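Local coordinates for protein carboxylic ester hydrolase (Aspergillus niger, PDB 7K4O) that probably hydrolyses the ester bonds of tannins as a secreted fungal serine esterase of the tannase family, and binds calcium and zinc, at residues G122-G125 and N130-T133. Sequence-based numbering, arbitrary orientation.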
loop_
_atom_site.group_PDB
_atom_site.type_symbol
_atom_site.label_atom_id
_atom_site.label_comp_id
_atom_site.label_asym_id
_atom_site.label_seq_id
_atom_site.Cartn_x
_atom_site.Cartn_y
_atom_site.Cartn_z
ATOM N N GLY A 122 2.717 -17.866 -2.332
ATOM C CA GLY A 122 3.065 -17.473 -3.705
ATOM C C GLY A 122 3.829 -18.503 -4.486
ATOM O O GLY A 122 4.172 -18.212 -5.675
ATOM N N GLY A 123 4.097 -19.671 -3.919
ATOM C CA GLY A 123 4.997 -20.671 -4.517
ATOM C C GLY A 123 6.461 -20.403 -4.209
ATOM O O GLY A 123 7.309 -21.060 -4.843
ATOM N N PHE A 124 6.788 -19.509 -3.269
ATOM C CA PHE A 124 8.193 -19.069 -3.093
ATOM C C PHE A 124 8.988 -19.983 -2.165
ATOM O O PHE A 124 10.148 -19.617 -1.860
ATOM C CB PHE A 124 8.216 -17.629 -2.603
ATOM C CG PHE A 124 7.355 -16.651 -3.365
ATOM C CD1 PHE A 124 7.138 -16.784 -4.734
ATOM C CD2 PHE A 124 6.875 -15.526 -2.725
ATOM C CE1 PHE A 124 6.361 -15.863 -5.428
ATOM C CE2 PHE A 124 6.090 -14.619 -3.404
ATOM C CZ PHE A 124 5.834 -14.796 -4.747
ATOM N N GLY A 125 8.435 -21.089 -1.691
ATOM C CA GLY A 125 9.169 -22.065 -0.865
ATOM C C GLY A 125 8.976 -21.871 0.624
ATOM O O GLY A 125 9.932 -22.167 1.414
ATOM N N ASN A 130 10.435 -14.845 0.151
ATOM C CA ASN A 130 9.754 -13.785 -0.592
ATOM C C ASN A 130 9.995 -13.894 -2.085
ATOM O O ASN A 130 10.689 -14.755 -2.528
ATOM C CB ASN A 130 10.111 -12.437 -0.025
ATOM C CG ASN A 130 9.727 -12.312 1.445
ATOM O OD1 ASN A 130 8.749 -12.905 1.897
ATOM N ND2 ASN A 130 10.494 -11.529 2.152
ATOM N N ALA A 131 9.323 -13.015 -2.824
ATOM C CA ALA A 131 9.296 -13.110 -4.289
ATOM C C ALA A 131 10.699 -12.799 -4.828
ATOM O O ALA A 131 11.061 -13.375 -5.868
ATOM C CB ALA A 131 8.292 -12.178 -4.880
ATOM N N ASP A 132 11.417 -11.891 -4.186
ATOM C CA ASP A 132 12.774 -11.509 -4.678
ATOM C C ASP A 132 13.733 -12.681 -4.608
ATOM O O ASP A 132 14.438 -12.892 -5.649
ATOM C CB ASP A 132 13.272 -10.249 -4.013
ATOM C CG ASP A 132 13.322 -10.229 -2.497
ATOM O OD1 ASP A 132 12.806 -11.153 -1.867
ATOM O OD2 ASP A 132 13.796 -9.182 -1.998
ATOM N N THR A 133 13.636 -13.543 -3.599
ATOM C CA THR A 133 14.527 -14.727 -3.497
ATOM C C THR A 133 14.178 -15.785 -4.540
ATOM O O THR A 133 15.046 -16.581 -4.867
ATOM C CB THR A 133 14.552 -15.282 -2.077
ATOM O OG1 THR A 133 13.341 -16.010 -1.818
ATOM C CG2 THR A 133 14.710 -14.151 -1.087
HETATM O O HOH W 1 12.538 -18.795 -2.677
#
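One face of the Phe124 ring rests on Ala131, with the Asn130 carbonyl group set obliquely beside it, and the pair illustrates how one phenyl group can hold two limbs of an irregular loop together without a direct hydrogen bond between them. The main apolar element is a CH-pi contact: Ala131 CA sits 3.7 Å from the centroid of the Phe124 ring, only 15° off the ring normal. Beside it the methyl group extends the cover toward the far end of the ring, Ala131 CB approaching Phe124 CZ at 3.6 Å. Nearer the root of the ring, Phe124 CD2 comes within 3.5 Å of Ala131 N. The side chain of Asn130 starts out in the other direction, so this residue contributes its backbone.

Both faces of the ring have neighbours: Ala131 on one, Gly122 on the other. With CG anti to the carbonyl carbon (chi1 -49°), Phe124 folds back over its own segment, and Gly122 C lies 3.7 Å above the ring plane, toward the rim, on the face opposite Ala131. Gly122 has positive phi, which by itself favours glycine, and a CB there would run into Phe124 CZ. Thr146 and Phe150 of helix 144-169 also touch Phe124, placing the ring between loop and helix.

Polar contact across the gap is indirect. One water donates to Phe124 O at 2.7 Å and also hydrogen-bonds to Thr133 OG1 at 3.0 Å, linking the Phe124 carbonyl to the Thr133 hydroxyl. Ala131 is further tied to Tyr98 by a backbone hydrogen bond.

This is local packing of a buried phenyl ring, by CH-pi contact, between two parts of one loop and helix 144-169, within the long connection from strand 115-120 of the central mixed sheet to strand 141-142, in a protein of the alpha/beta-hydrolase clan.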